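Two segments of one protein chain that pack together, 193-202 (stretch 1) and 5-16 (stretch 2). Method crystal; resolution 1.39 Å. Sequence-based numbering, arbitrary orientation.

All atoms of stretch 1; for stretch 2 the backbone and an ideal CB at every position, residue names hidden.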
# COMPACT_ATOMS: atom_id res chain seq x y z
N PRO A 193 -2.62 13.09 14.24
CA PRO A 193 -1.84 14.30 13.97
C PRO A 193 -1.06 14.15 12.66
O PRO A 193 -0.70 13.03 12.28
CB PRO A 193 -0.86 14.39 15.15
CG PRO A 193 -1.04 13.20 15.96
CD PRO A 193 -2.17 12.37 15.44
N PRO A 194 -0.82 15.26 11.95
CA PRO A 194 -0.26 15.15 10.60
C PRO A 194 1.12 14.49 10.54
O PRO A 194 1.44 13.87 9.53
CB PRO A 194 -0.19 16.60 10.12
CG PRO A 194 -0.28 17.45 11.35
CD PRO A 194 -1.09 16.66 12.33
N GLY A 195 1.88 14.57 11.62
CA GLY A 195 3.22 13.98 11.70
C GLY A 195 3.28 12.47 11.73
O GLY A 195 4.37 11.91 11.71
N ILE A 196 2.14 11.80 11.80
CA ILE A 196 2.13 10.35 11.56
C ILE A 196 2.48 10.06 10.09
O ILE A 196 3.09 9.03 9.78
CB ILE A 196 0.78 9.72 11.96
CG1 ILE A 196 0.46 9.99 13.44
CG2 ILE A 196 0.77 8.21 11.67
CD1 ILE A 196 1.57 9.61 14.44
N ILE A 197 2.12 10.99 9.20
CA ILE A 197 2.34 10.84 7.76
C ILE A 197 3.44 11.77 7.25
O ILE A 197 4.25 11.36 6.43
CB ILE A 197 1.02 11.08 6.98
CG1 ILE A 197 -0.13 10.22 7.53
CG2 ILE A 197 1.22 10.84 5.49
CD1 ILE A 197 0.12 8.70 7.50
N LEU A 198 3.45 13.00 7.75
CA LEU A 198 4.33 14.06 7.24
C LEU A 198 5.49 14.29 8.18
O LEU A 198 5.29 14.65 9.36
CB LEU A 198 3.54 15.37 7.02
CG LEU A 198 2.42 15.31 5.97
CD1 LEU A 198 1.52 16.53 6.08
CD2 LEU A 198 2.96 15.16 4.56
N THR A 199 6.71 14.12 7.67
CA THR A 199 7.90 14.34 8.48
C THR A 199 7.97 15.78 8.98
O THR A 199 7.65 16.73 8.25
CB THR A 199 9.20 13.92 7.73
OG1 THR A 199 9.20 14.46 6.40
CG2 THR A 199 9.29 12.39 7.64
N GLY A 200 8.35 15.94 10.25
CA GLY A 200 8.51 17.26 10.84
C GLY A 200 7.26 17.89 11.43
O GLY A 200 7.35 18.94 12.08
N ARG A 201 6.11 17.25 11.23
CA ARG A 201 4.83 17.75 11.75
C ARG A 201 4.50 17.12 13.10
O ARG A 201 5.12 16.14 13.49
CB ARG A 201 3.70 17.53 10.73
CG ARG A 201 3.82 18.40 9.48
CD ARG A 201 3.44 19.84 9.81
NE ARG A 201 3.63 20.71 8.64
CZ ARG A 201 3.58 22.04 8.68
NH1 ARG A 201 3.35 22.68 9.82
NH2 ARG A 201 3.77 22.73 7.57
N ASP A 202 3.54 17.71 13.82
CA ASP A 202 3.18 17.22 15.15
C ASP A 202 2.79 15.74 15.09
O ASP A 202 1.98 15.34 14.25
CB ASP A 202 2.03 18.05 15.75
CG ASP A 202 1.77 17.74 17.21
OD1 ASP A 202 2.74 17.60 17.99
OD2 ASP A 202 0.59 17.66 17.59
N UNK A 5 -2.02 24.92 10.16
CA UNK A 5 -2.58 24.58 8.82
C UNK A 5 -1.52 24.05 7.86
O UNK A 5 -0.44 24.63 7.70
CB UNK A 5 -3.24 25.81 8.20
N UNK A 6 -1.82 22.92 7.23
CA UNK A 6 -0.91 22.32 6.28
C UNK A 6 -0.89 23.11 4.97
O UNK A 6 -1.95 23.52 4.48
CB UNK A 6 -1.30 20.86 6.02
N UNK A 7 0.31 23.34 4.43
CA UNK A 7 0.44 24.03 3.15
C UNK A 7 0.20 23.05 2.00
O UNK A 7 1.14 22.43 1.49
CB UNK A 7 1.82 24.68 3.02
N UNK A 8 -1.06 22.91 1.61
CA UNK A 8 -1.46 21.90 0.63
C UNK A 8 -0.79 22.09 -0.73
O UNK A 8 -0.58 21.11 -1.45
CB UNK A 8 -2.98 21.92 0.46
N UNK A 9 -0.46 23.33 -1.08
CA UNK A 9 0.26 23.61 -2.32
C UNK A 9 1.72 23.17 -2.30
O UNK A 9 2.39 23.21 -3.34
CB UNK A 9 0.19 25.11 -2.62
N UNK A 10 2.21 22.76 -1.13
CA UNK A 10 3.62 22.40 -0.97
C UNK A 10 3.85 20.92 -0.67
O UNK A 10 4.99 20.49 -0.53
CB UNK A 10 4.24 23.24 0.15
N UNK A 11 2.76 20.16 -0.56
CA UNK A 11 2.85 18.73 -0.22
C UNK A 11 2.57 17.92 -1.47
O UNK A 11 1.57 18.14 -2.16
CB UNK A 11 1.87 18.35 0.90
N UNK A 12 3.46 17.00 -1.80
CA UNK A 12 3.23 16.13 -2.95
C UNK A 12 1.92 15.35 -2.79
O UNK A 12 1.68 14.71 -1.76
CB UNK A 12 4.40 15.16 -3.13
N UNK A 13 1.07 15.43 -3.81
CA UNK A 13 -0.33 15.05 -3.65
C UNK A 13 -0.61 13.59 -3.36
O UNK A 13 -1.59 13.28 -2.69
CB UNK A 13 -1.09 15.44 -4.92
N UNK A 14 0.23 12.68 -3.86
CA UNK A 14 -0.02 11.26 -3.61
C UNK A 14 0.06 10.88 -2.14
O UNK A 14 -0.57 9.91 -1.71
CB UNK A 14 0.98 10.41 -4.40
N UNK A 15 0.82 11.66 -1.36
CA UNK A 15 1.01 11.38 0.06
C UNK A 15 -0.29 11.55 0.85
O UNK A 15 -0.65 10.69 1.65
CB UNK A 15 2.09 12.29 0.63
N UNK A 16 -0.98 12.66 0.62
CA UNK A 16 -2.08 13.10 1.47
C UNK A 16 -3.45 12.78 0.88
O UNK A 16 -4.38 12.43 1.60
CB UNK A 16 -1.97 14.61 1.72

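Stretch 1 presents an apolar surface made by Pro-194, Ile-197 and Leu-198, with the long side chain of Arg-201 beside it. No hydrogen bond joins the two stretches, so the contact rests on packing.

Position 5 points its CA-to-CB bond away from stretch 1. Almost any side chain would suit. It is Ile-5, which makes no contact here.

Position 6 points sideways, with its ideal CB 5.2 Å from Leu-198 CD1. Pro-194, Leu-198 and Arg-201 leave a gap that a medium or long apolar chain could reach; leucine, isoleucine or methionine would fit. The residue is Leu-6, with chi1 m and chi2 t. Its end comes nearer than its CB direction suggests. CD2 lies 4.0 Å from Pro-194 CB and 3.9 Å from Leu-198 CD1. The same CD2 sits over one face of the Arg-201 guanidinium, 3.7 Å from Arg-201 NE, so it packs against the flat group without competing for its hydrogen bonds.

Position 7 also points sideways, its ideal CB 5.3 Å from Arg-201 NH2. An acidic or polar chain could be considered beside that charge, but a compact apolar one also fits. Phi of -81° permits proline. The residue is Pro-7, whose CD lies 3.3 Å from Arg-201 NH2. This is a close packing contact. Its carbonyl O accepts from the backbone N of position 10, 2.8 Å away, closing a turn.

Positions 8, 9 and 10 are out of reach, and stretch 1 sets little demand on them. They are Leu-8, Asn-9 and Asn-10. The side chain of Asn-10 is hydrogen-bonded elsewhere in the structure.

Position 11 turns back toward stretch 1, its ideal CB 5.0 Å from Leu-198 CD2. Leu-198 offers only methyl groups, so valine, isoleucine, leucine or methionine would suit. It is Ile-11, with chi1 m and chi2 t. Its CD1 meets Leu-198 CD1 at 3.9 Å.

Positions 12, 13 and 14 do not reach stretch 1, so stretch 1 leaves the choice open; the backbone angles at 13 (-65/-31) do not call for glycine. They are Gln-12, Gly-13 and Asp-14. Gln-12 O accepts from the backbone N of position 15 at 3.2 Å.

Position 15 points toward stretch 1. Its ideal CB is 4.9 Å from Leu-198 CD2 and 5.1 Å from Ile-197 CG2. A branched apolar chain could touch both; valine, isoleucine or leucine are reasonable. It is Ile-15. Its CG2 lies 3.7 Å from Ile-197 CG2 and 4.0 Å from Leu-198 CD2, so one methyl serves both neighbours.

Position 16 points sideways and leaves the choice open. It is Leu-16, which stays beyond contact distance.

Stretch 2, residues 5-16: ILPLNNIQGDIL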
# COMPACT_ATOMS: atom_id res chain seq x y z
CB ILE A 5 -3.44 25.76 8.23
CG1 ILE A 5 -4.93 25.46 8.43
CG2 ILE A 5 -3.14 26.00 6.75
CD1 ILE A 5 -5.88 26.52 7.89
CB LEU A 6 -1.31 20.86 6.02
CG LEU A 6 -1.26 19.94 7.25
CD1 LEU A 6 -1.87 18.59 6.92
CD2 LEU A 6 0.16 19.77 7.78
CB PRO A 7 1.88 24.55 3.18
CG PRO A 7 2.61 23.57 4.02
CD PRO A 7 1.62 23.10 5.05
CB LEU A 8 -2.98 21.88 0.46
CG LEU A 8 -3.85 21.66 1.70
CD1 LEU A 8 -5.32 21.69 1.32
CD2 LEU A 8 -3.51 20.36 2.40
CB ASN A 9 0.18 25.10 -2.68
CG ASN A 9 -1.22 25.53 -3.07
OD1 ASN A 9 -1.58 25.50 -4.25
ND2 ASN A 9 -2.02 25.94 -2.09
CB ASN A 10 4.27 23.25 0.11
CG ASN A 10 5.77 23.33 -0.06
OD1 ASN A 10 6.26 23.45 -1.19
ND2 ASN A 10 6.52 23.25 1.05
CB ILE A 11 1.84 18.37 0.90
CG1 ILE A 11 2.24 19.10 2.20
CG2 ILE A 11 1.80 16.85 1.12
CD1 ILE A 11 1.14 19.22 3.24
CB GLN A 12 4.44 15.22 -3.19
CG GLN A 12 5.71 15.99 -3.60
CD GLN A 12 6.72 15.10 -4.28
OE1 GLN A 12 6.44 14.52 -5.32
NE2 GLN A 12 7.90 14.96 -3.68
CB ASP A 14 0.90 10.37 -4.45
CG ASP A 14 0.38 8.96 -4.60
OD1 ASP A 14 -0.82 8.80 -4.91
OD2 ASP A 14 1.16 8.00 -4.39
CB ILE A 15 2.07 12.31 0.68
CG1 ILE A 15 3.42 12.13 -0.01
CG2 ILE A 15 2.20 12.03 2.17
CD1 ILE A 15 4.41 13.24 0.32
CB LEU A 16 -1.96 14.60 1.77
CG LEU A 16 -2.99 15.32 2.64
CD1 LEU A 16 -3.02 14.72 4.03
CD2 LEU A 16 -2.69 16.82 2.71
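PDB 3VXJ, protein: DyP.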